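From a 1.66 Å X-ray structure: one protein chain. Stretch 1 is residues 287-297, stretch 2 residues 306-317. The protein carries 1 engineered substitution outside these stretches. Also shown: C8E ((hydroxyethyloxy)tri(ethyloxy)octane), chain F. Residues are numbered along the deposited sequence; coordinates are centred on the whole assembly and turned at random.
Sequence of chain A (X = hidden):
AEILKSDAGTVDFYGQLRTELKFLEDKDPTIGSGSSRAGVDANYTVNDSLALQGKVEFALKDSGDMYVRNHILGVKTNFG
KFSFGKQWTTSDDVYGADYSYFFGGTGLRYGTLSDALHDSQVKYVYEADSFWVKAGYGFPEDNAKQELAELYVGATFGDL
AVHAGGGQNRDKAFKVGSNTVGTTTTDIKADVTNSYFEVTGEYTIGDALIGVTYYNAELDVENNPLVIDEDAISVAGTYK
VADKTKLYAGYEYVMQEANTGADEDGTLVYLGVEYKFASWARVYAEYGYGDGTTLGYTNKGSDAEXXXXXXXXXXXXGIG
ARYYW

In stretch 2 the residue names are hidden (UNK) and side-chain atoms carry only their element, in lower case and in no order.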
# COMPACT_ATOMS: atom_id res chain seq x y z
N TYR A 287 -8.39 -17.44 -1.54
CA TYR A 287 -8.08 -17.93 -2.92
C TYR A 287 -7.93 -16.72 -3.86
O TYR A 287 -8.76 -15.78 -3.82
CB TYR A 287 -9.29 -18.75 -3.37
CG TYR A 287 -9.31 -19.08 -4.86
CD1 TYR A 287 -8.28 -19.82 -5.45
CD2 TYR A 287 -10.31 -18.56 -5.72
CE1 TYR A 287 -8.29 -20.12 -6.86
CE2 TYR A 287 -10.30 -18.82 -7.11
CZ TYR A 287 -9.30 -19.62 -7.67
OH TYR A 287 -9.34 -19.93 -9.05
N GLY A 288 -6.91 -16.78 -4.69
CA GLY A 288 -6.63 -15.80 -5.75
C GLY A 288 -6.48 -16.44 -7.16
O GLY A 288 -5.70 -17.36 -7.32
N TYR A 289 -7.23 -15.89 -8.15
CA TYR A 289 -7.13 -16.31 -9.58
C TYR A 289 -6.55 -15.14 -10.38
O TYR A 289 -7.12 -13.99 -10.31
CB TYR A 289 -8.52 -16.67 -10.08
CG TYR A 289 -8.47 -16.89 -11.60
CD1 TYR A 289 -8.06 -18.12 -12.14
CD2 TYR A 289 -8.76 -15.86 -12.48
CE1 TYR A 289 -8.00 -18.31 -13.54
CE2 TYR A 289 -8.73 -16.05 -13.89
CZ TYR A 289 -8.35 -17.28 -14.39
OH TYR A 289 -8.27 -17.48 -15.77
N GLY A 290 -5.39 -15.33 -11.04
CA GLY A 290 -4.76 -14.30 -11.86
C GLY A 290 -4.65 -14.72 -13.35
O GLY A 290 -4.40 -15.90 -13.62
N ASP A 291 -4.83 -13.78 -14.28
CA ASP A 291 -4.59 -14.06 -15.74
C ASP A 291 -4.14 -12.80 -16.42
O ASP A 291 -4.90 -11.79 -16.42
CB ASP A 291 -5.86 -14.60 -16.36
CG ASP A 291 -5.62 -15.19 -17.79
OD1 ASP A 291 -4.68 -15.94 -17.95
OD2 ASP A 291 -6.33 -14.79 -18.69
N GLY A 292 -2.95 -12.83 -17.04
CA GLY A 292 -2.45 -11.70 -17.78
C GLY A 292 -1.31 -11.01 -17.15
O GLY A 292 -0.53 -11.64 -16.38
N THR A 293 -1.19 -9.71 -17.43
CA THR A 293 -0.05 -8.89 -17.08
C THR A 293 -0.24 -7.92 -15.88
O THR A 293 -1.33 -7.34 -15.79
CB THR A 293 0.27 -8.04 -18.33
OG1 THR A 293 0.69 -8.94 -19.39
CG2 THR A 293 1.36 -7.03 -18.07
N THR A 294 0.78 -7.78 -15.03
CA THR A 294 0.99 -6.59 -14.15
C THR A 294 2.34 -6.00 -14.39
O THR A 294 3.30 -6.80 -14.56
CB THR A 294 0.75 -6.90 -12.64
OG1 THR A 294 0.98 -5.74 -11.84
CG2 THR A 294 1.69 -7.99 -12.10
N LEU A 295 2.47 -4.65 -14.40
CA LEU A 295 3.77 -3.96 -14.35
C LEU A 295 4.40 -3.88 -12.95
O LEU A 295 5.46 -3.31 -12.79
CB LEU A 295 3.75 -2.59 -15.03
CG LEU A 295 3.18 -2.68 -16.46
CD1 LEU A 295 3.15 -1.29 -17.06
CD2 LEU A 295 3.98 -3.67 -17.30
N GLY A 296 3.71 -4.42 -11.91
CA GLY A 296 4.23 -4.44 -10.52
C GLY A 296 3.12 -3.91 -9.59
O GLY A 296 2.42 -2.98 -9.97
N TYR A 297 2.96 -4.48 -8.39
CA TYR A 297 2.00 -3.93 -7.37
C TYR A 297 2.43 -4.34 -5.97
O TYR A 297 3.26 -5.24 -5.83
CB TYR A 297 0.58 -4.38 -7.72
CG TYR A 297 0.17 -5.85 -7.37
CD1 TYR A 297 0.54 -6.94 -8.19
CD2 TYR A 297 -0.52 -6.16 -6.17
CE1 TYR A 297 0.24 -8.26 -7.90
CE2 TYR A 297 -0.89 -7.44 -5.91
CZ TYR A 297 -0.48 -8.53 -6.73
OH TYR A 297 -0.88 -9.80 -6.45
N UNK A 306 5.06 -7.52 -5.63
CA UNK A 306 5.10 -8.40 -6.77
C UNK A 306 5.69 -7.57 -7.92
O UNK A 306 5.19 -6.49 -8.22
c UNK A 306 3.06 -9.79 -6.06
c UNK A 306 3.68 -8.94 -7.17
c UNK A 306 3.78 -9.70 -8.49
N UNK A 307 6.84 -8.02 -8.49
CA UNK A 307 7.46 -7.29 -9.65
C UNK A 307 6.71 -7.62 -10.92
O UNK A 307 5.95 -8.61 -11.00
c UNK A 307 8.98 -7.61 -9.81
n UNK A 307 11.04 -3.43 -8.46
c UNK A 307 9.79 -5.61 -8.47
c UNK A 307 11.11 -4.91 -8.12
c UNK A 307 9.90 -7.13 -8.68
N UNK A 308 6.98 -6.82 -11.93
CA UNK A 308 6.35 -7.02 -13.24
C UNK A 308 6.37 -8.47 -13.70
O UNK A 308 7.39 -9.17 -13.58
c UNK A 308 7.03 -6.11 -14.25
N UNK A 309 5.23 -8.97 -14.15
CA UNK A 309 5.06 -10.40 -14.49
C UNK A 309 3.83 -10.69 -15.39
O UNK A 309 2.94 -9.86 -15.56
c UNK A 309 3.73 -11.31 -12.48
c UNK A 309 5.04 -11.33 -13.23
o UNK A 309 5.24 -12.68 -13.64
N UNK A 310 3.81 -11.87 -16.00
CA UNK A 310 2.72 -12.34 -16.74
C UNK A 310 2.40 -13.73 -16.26
O UNK A 310 3.30 -14.56 -16.11
c UNK A 310 3.02 -12.34 -18.24
c UNK A 310 1.22 -13.86 -19.32
c UNK A 310 -0.05 -13.81 -20.17
n UNK A 310 -1.13 -14.80 -19.83
c UNK A 310 1.79 -12.46 -19.11
N UNK A 311 1.12 -14.01 -16.01
CA UNK A 311 0.69 -15.35 -15.57
C UNK A 311 -0.43 -15.84 -16.45
O UNK A 311 -1.13 -15.05 -17.09
c UNK A 311 0.27 -15.40 -14.05
c UNK A 311 -1.04 -14.68 -13.83
c UNK A 311 1.38 -14.81 -13.18
N UNK A 312 -0.58 -17.15 -16.51
CA UNK A 312 -1.60 -17.82 -17.31
C UNK A 312 -2.55 -18.62 -16.50
O UNK A 312 -2.19 -19.73 -16.02
c UNK A 312 -1.63 -19.59 -19.18
o UNK A 312 -2.83 -19.36 -19.29
o UNK A 312 -1.10 -20.58 -19.74
c UNK A 312 -0.78 -18.74 -18.33
N UNK A 313 -3.77 -18.12 -16.28
CA UNK A 313 -4.81 -18.85 -15.52
C UNK A 313 -4.28 -19.46 -14.22
O UNK A 313 -4.46 -20.65 -13.97
c UNK A 313 -5.51 -19.94 -16.36
o UNK A 313 -6.46 -19.31 -17.16
N UNK A 314 -3.62 -18.65 -13.40
CA UNK A 314 -2.95 -19.15 -12.16
C UNK A 314 -3.93 -19.22 -10.94
O UNK A 314 -4.62 -18.18 -10.66
c UNK A 314 -1.78 -18.28 -11.84
N UNK A 315 -3.95 -20.38 -10.22
CA UNK A 315 -4.76 -20.64 -9.01
C UNK A 315 -3.81 -20.53 -7.82
O UNK A 315 -2.64 -21.05 -7.88
c UNK A 315 -5.41 -21.99 -9.05
o UNK A 315 -7.43 -21.41 -10.18
n UNK A 315 -6.13 -23.02 -11.10
c UNK A 315 -6.41 -22.10 -10.15
N UNK A 316 -4.20 -19.72 -6.83
CA UNK A 316 -3.28 -19.38 -5.68
C UNK A 316 -4.04 -19.43 -4.40
O UNK A 316 -5.25 -19.11 -4.36
o UNK A 316 -0.84 -18.16 -7.41
n UNK A 316 -2.72 -17.12 -8.18
c UNK A 316 -2.67 -17.95 -5.86
c UNK A 316 -1.98 -17.74 -7.21
N UNK A 317 -3.38 -19.85 -3.28
CA UNK A 317 -4.03 -19.89 -1.99
C UNK A 317 -3.04 -19.39 -0.90
O UNK A 317 -1.83 -19.57 -0.99
c UNK A 317 -5.48 -23.21 -4.69
c UNK A 317 -6.66 -22.01 -2.42
c UNK A 317 -7.45 -22.67 -3.39
c UNK A 317 -6.85 -23.23 -4.51
c UNK A 317 -4.70 -22.61 -3.71
c UNK A 317 -5.30 -22.00 -2.57
c UNK A 317 -4.46 -21.31 -1.56
O9 C8E F . 4.78 -14.14 -8.81
C10 C8E F . 3.50 -14.74 -8.83
C11 C8E F . 2.67 -14.16 -7.71
O12 C8E F . 1.30 -14.48 -8.01
C13 C8E F . 0.36 -13.70 -7.29
C14 C8E F . -1.06 -13.72 -7.85
O15 C8E F . -1.20 -13.27 -9.23
C16 C8E F . -0.86 -11.89 -9.34
C17 C8E F . -0.48 -11.67 -10.77
O18 C8E F . -1.65 -11.20 -11.40
C19 C8E F . -1.52 -9.89 -11.92
C20 C8E F . -1.56 -10.12 -13.39
O21 C8E F . -2.91 -10.41 -13.74

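Position 306 has three side-chain carbons, the first carrying the other two, which is valine's beta branch. Its CB lies 3.6 Å from CE1 of Tyr297, an apolar contact, and the backbone pairs fully: 306 N to Tyr297 O is 2.9 Å and Tyr297 N to 306 O is 3.0 Å. This is Val306.

Position 307 carries four carbons in a row ending in nitrogen, and the closest approach of its side chain to stretch 1 is CB to Gly296 CA, 5.8 Å. The unbranched chain identifies Lys307.

Position 308 has one carbon, 3.5 Å from Leu295 O, at a corner of the chain; with nothing beyond CB, it is Ala308.

Position 309 has one carbon bearing an oxygen and a carbon, the pattern of threonine. Its N donates to Thr294 O (2.9 Å, 165°) and its O accepts from Thr294 N (3.0 Å, 160°). For Thr309, the two methyls, CG2 here and CG2 of Thr294, meet at 3.9 Å on the same face.

Position 310 is again four carbons in a row ending in nitrogen, hence Lys310. Its CG is 3.7 Å from Thr293 OG1. NZ bonds to the O of position 311 at 2.8 Å, while NZ to Asp291 OD1 is 4.2 Å, beyond a salt bridge.

Position 311 has one carbon carrying two more: Val311. Its CG2 lies 3.6 Å from Gly290 O, and its backbone exchanges two bonds with Gly292, N to O and O to N, each 2.9 Å.

Position 312 has two carbons, the second carrying two oxygens, a carboxylate: Asp312. Its OD1 is 4.1 Å from Asp291 OD1, a proximity of like charges, and its CA-to-CB bond points away from stretch 1.

Position 313 has one carbon then one oxygen, so Ser313. OG lies 2.9 Å from Tyr289 OH, a hydrogen bond, and N donates to Asp291 OD1 at 2.9 Å (157°).

Position 314 has a single carbon, Ala314. N donates to Gly290 O at 2.9 Å, and O accepts from Gly290 N at 3.0 Å.

Position 315 has two carbons, the second carrying oxygen and nitrogen: the short amide of Asn315. OD1 accepts from Tyr287 OH at 2.7 Å, near the plane of that ring.

Position 316 repeats this pattern, giving Asn316. ND2 donates to Gly288 O at 3.1 Å (145°), supplementing a weak bond from N to that same oxygen (2.8 Å, 128°).

Position 317 has one carbon and a six-carbon ring without oxygen, Phe317. Tyr287 CD1 lies over one face, 3.6 Å from CE2; the ring planes meet obliquely at 41°.

The contact is an antiparallel ladder burying 922 Å². A bulge between Gly290 and Gly292 shifts its register by one, and Ser313 N bonds to Asp291 OD1 there. Tyr287 and Tyr289 reach polar partners on their face; on the other, an ideal CB on Gly290 would sit 3.1 Å from C8E O15, so glycine leaves room for the ligand.

Stretch 2, residues 306-317: VKATKVDSANNF
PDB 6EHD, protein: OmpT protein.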